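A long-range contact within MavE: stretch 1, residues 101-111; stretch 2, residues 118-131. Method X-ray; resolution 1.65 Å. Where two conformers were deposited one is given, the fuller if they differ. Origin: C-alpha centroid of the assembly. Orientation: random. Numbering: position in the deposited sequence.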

ATOM      1  N   ASN A 101       8.269  -0.915  -6.617  1.00 33.46           N
ATOM      2  CA  ASN A 101       7.620  -0.860  -7.916  1.00 33.33           C
ATOM      3  C   ASN A 101       6.309  -0.062  -7.884  1.00 31.72           C
ATOM      4  O   ASN A 101       6.059   0.741  -8.788  1.00 33.64           O
ATOM      5  CB  ASN A 101       7.370  -2.276  -8.448  1.00 34.51           C
ATOM      6  CG  ASN A 101       8.658  -2.977  -8.916  1.00 36.34           C
ATOM      7  OD1 ASN A 101       8.942  -3.104 -10.136  1.00 37.46           O
ATOM      8  ND2 ASN A 101       9.430  -3.446  -7.962  1.00 37.05           N
ATOM      9  N   TYR A 102       5.447  -0.273  -6.880  1.00 33.46           N
ATOM     10  CA  TYR A 102       4.087   0.228  -6.989  1.00 33.40           C
ATOM     11  C   TYR A 102       3.875   1.590  -6.364  1.00 31.39           C
ATOM     12  O   TYR A 102       3.024   2.328  -6.849  1.00 29.07           O
ATOM     13  CB  TYR A 102       3.101  -0.767  -6.374  1.00 31.94           C
ATOM     14  CG  TYR A 102       2.805  -1.849  -7.380  1.00 33.23           C
ATOM     15  CD1 TYR A 102       3.666  -2.926  -7.511  1.00 33.06           C
ATOM     16  CD2 TYR A 102       1.730  -1.744  -8.263  1.00 32.37           C
ATOM     17  CE1 TYR A 102       3.445  -3.901  -8.470  1.00 33.13           C
ATOM     18  CE2 TYR A 102       1.486  -2.732  -9.234  1.00 32.82           C
ATOM     19  CZ  TYR A 102       2.350  -3.806  -9.323  1.00 36.01           C
ATOM     20  OH  TYR A 102       2.140  -4.801 -10.276  1.00 36.32           O
ATOM     21  N   VAL A 103       4.617   1.964  -5.315  1.00 32.46           N
ATOM     22  CA  VAL A 103       4.459   3.311  -4.756  1.00 30.23           C
ATOM     23  C   VAL A 103       4.708   4.379  -5.805  1.00 27.03           C
ATOM     24  O   VAL A 103       3.904   5.324  -5.886  1.00 26.18           O
ATOM     25  CB  VAL A 103       5.330   3.477  -3.502  1.00 27.43           C
ATOM     26  CG1 VAL A 103       5.438   4.940  -3.150  1.00 28.51           C
ATOM     27  CG2 VAL A 103       4.738   2.703  -2.340  1.00 27.28           C
ATOM     28  N   PRO A 104       5.735   4.284  -6.678  1.00 28.64           N
ATOM     29  CA  PRO A 104       5.847   5.269  -7.774  1.00 30.68           C
ATOM     30  C   PRO A 104       4.652   5.272  -8.711  1.00 27.42           C
ATOM     31  O   PRO A 104       4.222   6.335  -9.173  1.00 31.25           O
ATOM     32  CB  PRO A 104       7.130   4.836  -8.503  1.00 31.07           C
ATOM     33  CG  PRO A 104       7.938   4.221  -7.429  1.00 33.25           C
ATOM     34  CD  PRO A 104       6.984   3.501  -6.528  1.00 33.07           C
ATOM     35  N   LEU A 105       4.083   4.096  -8.977  1.00 33.37           N
ATOM     36  CA  LEU A 105       2.909   4.029  -9.839  1.00 34.58           C
ATOM     37  C   LEU A 105       1.706   4.657  -9.164  1.00 26.27           C
ATOM     38  O   LEU A 105       0.993   5.468  -9.760  1.00 27.10           O
ATOM     39  CB  LEU A 105       2.591   2.580 -10.187  1.00 37.10           C
ATOM     40  CG  LEU A 105       3.499   1.943 -11.200  1.00 41.84           C
ATOM     41  CD1 LEU A 105       3.108   0.491 -11.325  1.00 44.05           C
ATOM     42  CD2 LEU A 105       3.341   2.687 -12.531  1.00 44.89           C
ATOM     43  N   LEU A 106       1.454   4.262  -7.925  1.00 25.88           N
ATOM     44  CA  LEU A 106       0.284   4.741  -7.199  1.00 26.97           C
ATOM     45  C   LEU A 106       0.312   6.249  -6.997  1.00 28.21           C
ATOM     46  O   LEU A 106      -0.750   6.885  -6.967  1.00 28.89           O
ATOM     47  CB  LEU A 106       0.197   4.034  -5.840  1.00 27.80           C
ATOM     48  CG  LEU A 106      -0.094   2.532  -5.817  1.00 31.71           C
ATOM     49  CD1 LEU A 106       0.258   2.002  -4.456  1.00 29.86           C
ATOM     50  CD2 LEU A 106      -1.545   2.211  -6.158  1.00 30.42           C
ATOM     51  N   THR A 107       1.503   6.846  -6.862  1.00 24.38           N
ATOM     52  CA  THR A 107       1.632   8.274  -6.569  1.00 26.80           C
ATOM     53  C   THR A 107       1.837   9.122  -7.821  1.00 30.07           C
ATOM     54  O   THR A 107       2.013  10.343  -7.719  1.00 26.23           O
ATOM     55  CB  THR A 107       2.785   8.515  -5.591  1.00 27.12           C
ATOM     56  OG1 THR A 107       4.008   8.032  -6.155  1.00 28.00           O
ATOM     57  CG2 THR A 107       2.520   7.799  -4.251  1.00 28.93           C
ATOM     58  N   ALA A 108       1.764   8.518  -9.001  1.00 28.82           N
ATOM     59  CA  ALA A 108       1.943   9.228 -10.256  1.00 27.08           C
ATOM     60  C   ALA A 108       0.613   9.798 -10.732  1.00 25.43           C
ATOM     61  O   ALA A 108      -0.444   9.231 -10.455  1.00 30.26           O
ATOM     62  CB  ALA A 108       2.504   8.274 -11.320  1.00 28.52           C
ATOM     63  N   ASN A 109       0.682  10.920 -11.476  1.00 28.73           N
ATOM     64  CA  ASN A 109      -0.468  11.526 -12.168  1.00 29.31           C
ATOM     65  C   ASN A 109      -1.611  11.854 -11.222  1.00 26.90           C
ATOM     66  O   ASN A 109      -2.782  11.688 -11.572  1.00 27.61           O
ATOM     67  CB  ASN A 109      -0.998  10.664 -13.312  1.00 33.85           C
ATOM     68  CG  ASN A 109       0.025  10.434 -14.386  1.00 44.61           C
ATOM     69  OD1 ASN A 109       0.655  11.382 -14.851  1.00 50.40           O
ATOM     70  ND2 ASN A 109       0.185   9.186 -14.809  1.00 46.76           N
ATOM     71  N   THR A 110      -1.291  12.272 -10.003  1.00 26.67           N
ATOM     72  CA  THR A 110      -2.362  12.597  -9.073  1.00 26.27           C
ATOM     73  C   THR A 110      -2.838  14.028  -9.272  1.00 25.19           C
ATOM     74  O   THR A 110      -2.092  14.926  -9.692  1.00 25.45           O
ATOM     75  CB  THR A 110      -1.945  12.389  -7.613  1.00 24.45           C
ATOM     76  OG1 THR A 110      -0.849  13.264  -7.270  1.00 23.17           O
ATOM     77  CG2 THR A 110      -1.598  10.905  -7.375  1.00 24.98           C
ATOM     78  N   ASP A 111      -4.106  14.230  -8.993  1.00 24.43           N
ATOM     79  CA  ASP A 111      -4.697  15.540  -9.150  1.00 24.73           C
ATOM     80  C   ASP A 111      -4.434  16.373  -7.899  1.00 25.81           C
ATOM     81  O   ASP A 111      -4.805  15.948  -6.798  1.00 23.39           O
ATOM     82  CB  ASP A 111      -6.168  15.363  -9.457  1.00 27.22           C
ATOM     83  CG  ASP A 111      -6.918  16.676  -9.632  1.00 29.02           C
ATOM     84  OD1 ASP A 111      -6.379  17.773  -9.415  1.00 28.80           O
ATOM     85  OD2 ASP A 111      -8.061  16.590 -10.102  1.00 31.16           O
ATOM     86  N   SER A 118      -6.908  10.570  -6.023  1.00 22.66           N
ATOM     87  CA  SER A 118      -6.258   9.996  -7.213  1.00 23.97           C
ATOM     88  C   SER A 118      -5.550   8.702  -6.886  1.00 25.38           C
ATOM     89  O   SER A 118      -5.574   7.762  -7.687  1.00 29.57           O
ATOM     90  CB  SER A 118      -5.272  10.978  -7.831  1.00 27.56           C
ATOM     91  OG  SER A 118      -5.921  12.102  -8.388  1.00 26.75           O
ATOM     92  N   VAL A 119      -4.870   8.648  -5.732  1.00 22.35           N
ATOM     93  CA  VAL A 119      -4.211   7.417  -5.320  1.00 24.02           C
ATOM     94  C   VAL A 119      -5.236   6.310  -5.200  1.00 22.90           C
ATOM     95  O   VAL A 119      -5.027   5.198  -5.680  1.00 24.22           O
ATOM     96  CB  VAL A 119      -3.446   7.607  -3.999  1.00 22.55           C
ATOM     97  CG1 VAL A 119      -2.936   6.243  -3.520  1.00 23.48           C
ATOM     98  CG2 VAL A 119      -2.301   8.592  -4.204  1.00 24.40           C
ATOM     99  N   ARG A 120      -6.354   6.603  -4.536  1.00 24.71           N
ATOM    100  CA  ARG A 120      -7.440   5.650  -4.407  1.00 28.50           C
ATOM    101  C   ARG A 120      -7.830   5.095  -5.772  1.00 30.36           C
ATOM    102  O   ARG A 120      -7.967   3.880  -5.937  1.00 31.45           O
ATOM    103  CB  ARG A 120      -8.619   6.344  -3.735  1.00 33.86           C
ATOM    104  CG  ARG A 120      -9.686   5.478  -3.120  1.00 38.35           C
ATOM    105  CD  ARG A 120     -10.473   6.385  -2.144  1.00 43.35           C
ATOM    106  NE  ARG A 120     -11.450   7.265  -2.790  1.00 46.64           N
ATOM    107  CZ  ARG A 120     -11.845   8.444  -2.298  1.00 48.11           C
ATOM    108  NH1 ARG A 120     -11.332   8.902  -1.163  1.00 42.53           N
ATOM    109  NH2 ARG A 120     -12.744   9.186  -2.951  1.00 52.88           N
ATOM    110  N   GLU A 121      -7.982   5.979  -6.774  1.00 29.37           N
ATOM    111  CA  GLU A 121      -8.451   5.526  -8.085  1.00 29.77           C
ATOM    112  C   GLU A 121      -7.366   4.772  -8.856  1.00 29.67           C
ATOM    113  O   GLU A 121      -7.649   3.743  -9.482  1.00 33.61           O
ATOM    114  CB  GLU A 121      -9.016   6.709  -8.850  1.00 35.20           C
ATOM    115  CG  GLU A 121     -10.327   7.158  -8.196  1.00 42.50           C
ATOM    116  CD  GLU A 121     -10.678   8.585  -8.545  1.00 49.36           C
ATOM    117  OE1 GLU A 121      -9.819   9.223  -9.191  1.00 52.10           O
ATOM    118  OE2 GLU A 121     -11.779   9.063  -8.167  1.00 47.07           O
ATOM    119  N   ASN A 122      -6.117   5.255  -8.813  1.00 30.75           N
ATOM    120  CA  ASN A 122      -4.992   4.498  -9.355  1.00 30.36           C
ATOM    121  C   ASN A 122      -4.993   3.086  -8.774  1.00 29.63           C
ATOM    122  O   ASN A 122      -4.928   2.089  -9.503  1.00 30.91           O
ATOM    123  CB  ASN A 122      -3.651   5.181  -9.011  1.00 31.88           C
ATOM    124  CG  ASN A 122      -3.427   6.525  -9.736  1.00 31.61           C
ATOM    125  OD1 ASN A 122      -4.079   6.837 -10.738  1.00 31.92           O
ATOM    126  ND2 ASN A 122      -2.494   7.338  -9.207  1.00 25.23           N
ATOM    127  N   SER A 123      -5.132   2.993  -7.446  1.00 28.65           N
ATOM    128  CA  SER A 123      -5.113   1.715  -6.757  1.00 27.54           C
ATOM    129  C   SER A 123      -6.252   0.823  -7.223  1.00 30.40           C
ATOM    130  O   SER A 123      -6.049  -0.362  -7.500  1.00 30.78           O
ATOM    131  CB  SER A 123      -5.186   1.951  -5.235  1.00 25.26           C
ATOM    132  OG  SER A 123      -5.107   0.724  -4.549  1.00 33.80           O
ATOM    133  N   SER A 124      -7.467   1.371  -7.304  0.65 30.18           N
ATOM    134  CA  SER A 124      -8.603   0.551  -7.722  0.65 31.34           C
ATOM    135  C   SER A 124      -8.381  -0.041  -9.108  0.65 32.97           C
ATOM    136  O   SER A 124      -8.683  -1.219  -9.335  0.65 32.91           O
ATOM    137  CB  SER A 124      -9.890   1.368  -7.705  0.65 31.90           C
ATOM    138  OG  SER A 124      -9.822   2.417  -8.655  0.65 31.88           O
ATOM    139  N   GLN A 125      -7.856   0.761 -10.050  1.00 32.84           N
ATOM    140  CA  GLN A 125      -7.612   0.259 -11.415  1.00 34.12           C
ATOM    141  C   GLN A 125      -6.539  -0.824 -11.430  1.00 32.15           C
ATOM    142  O   GLN A 125      -6.708  -1.880 -12.062  1.00 33.66           O
ATOM    143  CB  GLN A 125      -7.215   1.413 -12.339  1.00 38.74           C
ATOM    144  CG  GLN A 125      -8.390   2.299 -12.753  1.00 46.25           C
ATOM    145  CD  GLN A 125      -9.247   1.637 -13.815  1.00 58.58           C
ATOM    146  OE1 GLN A 125      -8.847   1.553 -14.980  1.00 62.56           O
ATOM    147  NE2 GLN A 125     -10.422   1.147 -13.420  1.00 62.26           N
ATOM    148  N   ILE A 126      -5.420  -0.578 -10.735  1.00 29.00           N
ATOM    149  CA  ILE A 126      -4.331  -1.557 -10.680  1.00 30.68           C
ATOM    150  C   ILE A 126      -4.816  -2.875 -10.071  1.00 32.00           C
ATOM    151  O   ILE A 126      -4.502  -3.971 -10.568  1.00 31.10           O
ATOM    152  CB  ILE A 126      -3.148  -0.957  -9.899  1.00 28.51           C
ATOM    153  CG1 ILE A 126      -2.527   0.229 -10.647  1.00 30.26           C
ATOM    154  CG2 ILE A 126      -2.111  -2.024  -9.475  1.00 29.65           C
ATOM    155  CD1 ILE A 126      -1.542   1.028  -9.770  1.00 32.80           C
ATOM    156  N   ARG A 127      -5.590  -2.783  -8.975  1.00 28.95           N
ATOM    157  CA  ARG A 127      -6.106  -3.974  -8.308  0.51 30.51           C
ATOM    158  C   ARG A 127      -7.097  -4.715  -9.198  1.00 33.15           C
ATOM    159  O   ARG A 127      -7.057  -5.951  -9.284  1.00 34.23           O
ATOM    160  CB  ARG A 127      -6.746  -3.581  -6.965  0.51 30.92           C
ATOM    161  CG  ARG A 127      -7.519  -4.702  -6.270  0.51 32.43           C
ATOM    162  CD  ARG A 127      -7.999  -4.265  -4.880  0.51 33.12           C
ATOM    163  NE  ARG A 127      -8.865  -3.097  -4.948  0.51 29.68           N
ATOM    164  CZ  ARG A 127     -10.156  -3.133  -5.272  0.51 31.94           C
ATOM    165  NH1 ARG A 127     -10.741  -4.284  -5.559  0.51 34.38           N
ATOM    166  NH2 ARG A 127     -10.870  -2.018  -5.311  0.51 24.53           N
ATOM    167  N   LYS A 128      -7.979  -3.985  -9.891  1.00 33.43           N
ATOM    168  CA  LYS A 128      -8.910  -4.650 -10.790  1.00 35.26           C
ATOM    169  C   LYS A 128      -8.175  -5.416 -11.893  1.00 35.29           C
ATOM    170  O   LYS A 128      -8.575  -6.529 -12.246  1.00 37.43           O
ATOM    171  CB  LYS A 128      -9.878  -3.633 -11.397  1.00 34.86           C
ATOM    172  CG  LYS A 128     -10.903  -3.045 -10.389  1.00 39.38           C
ATOM    173  N   GLU A 129      -7.098  -4.834 -12.441  1.00 33.05           N
ATOM    174  CA  GLU A 129      -6.343  -5.489 -13.508  1.00 37.62           C
ATOM    175  C   GLU A 129      -5.688  -6.767 -13.003  1.00 38.28           C
ATOM    176  O   GLU A 129      -5.765  -7.824 -13.657  1.00 44.14           O
ATOM    177  CB  GLU A 129      -5.299  -4.526 -14.073  1.00 35.15           C
ATOM    178  CG  GLU A 129      -5.898  -3.353 -14.834  1.00 34.79           C
ATOM    179  CD  GLU A 129      -4.976  -2.178 -14.827  1.00 36.29           C
ATOM    180  OE1 GLU A 129      -3.813  -2.354 -14.430  1.00 37.92           O
ATOM    181  OE2 GLU A 129      -5.422  -1.062 -15.137  1.00 39.92           O
ATOM    182  N   LEU A 130      -5.032  -6.684 -11.838  1.00 35.50           N
ATOM    183  CA  LEU A 130      -4.387  -7.872 -11.291  1.00 39.37           C
ATOM    184  C   LEU A 130      -5.410  -8.946 -10.975  1.00 42.01           C
ATOM    185  O   LEU A 130      -5.189 -10.127 -11.280  1.00 47.46           O
ATOM    186  CB  LEU A 130      -3.577  -7.522 -10.034  1.00 37.61           C
ATOM    187  CG  LEU A 130      -2.226  -6.900 -10.378  1.00 41.07           C
ATOM    188  CD1 LEU A 130      -1.481  -6.453  -9.117  1.00 39.73           C
ATOM    189  CD2 LEU A 130      -1.383  -7.873 -11.204  1.00 44.78           C
ATOM    190  N   ILE A 131      -6.551  -8.555 -10.403  1.00 36.73           N
ATOM    191  CA  ILE A 131      -7.571  -9.534 -10.056  1.00 38.58           C
ATOM    192  C   ILE A 131      -8.085 -10.214 -11.308  1.00 41.71           C
ATOM    193  O   ILE A 131      -8.262 -11.441 -11.337  1.00 43.27           O
ATOM    194  CB  ILE A 131      -8.699  -8.873  -9.256  1.00 41.51           C
ATOM    195  CG1 ILE A 131      -8.185  -8.538  -7.873  1.00 43.23           C
ATOM    196  CG2 ILE A 131      -9.883  -9.797  -9.153  1.00 45.80           C
ATOM    197  CD1 ILE A 131      -9.126  -7.727  -7.114  1.00 42.37           C
TER
HETATM  198  O   HOH W   1      -4.688   9.507 -11.491  1.00 52.54           O

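A single side-chain amide, that of Asn122, ties down the chain where the first helix gives way to loop. Its ND2 donates to Leu106 O at 2.9 Å in a nearly straight hydrogen bond, and more weakly to Ala108 O at 3.1 Å, where the angle is poorer. One NH2 group thus bridges the carbonyl of Leu106, in the last turn of the helix, and that of Ala108 in the loop, holding the chain there against the second helix. The other end of the same amide is also engaged: one water donates to both Asn122 OD1 (2.8 Å) and Asn109 O (2.9 Å), extending the link to the next residue of the loop.

The helices 101-106 and 118-131 run at 125° to each other, their axes approaching to 10.1 Å. Apart from the Asn122 bond to Leu106 O, the contact between them is largely apolar. Leu106 reaches across with CD2 3.8 Å from Ile126 CD1 and 3.7 Å from Ser123 CA, while Ile126 CG2 meets the Tyr102 ring obliquely, 3.7 Å from CE2.

Beyond the helix, the loop passes close to the start of stretch 2, with the CA atoms of Thr110 and Ser118 5.0 Å apart. Their CB atoms touch at 3.6 Å, and the backbone Asp111 N donates a well-aligned hydrogen bond to Ser118 OG at 2.9 Å. Thr110 CG2 packs 4.0 Å from Val119 CG2.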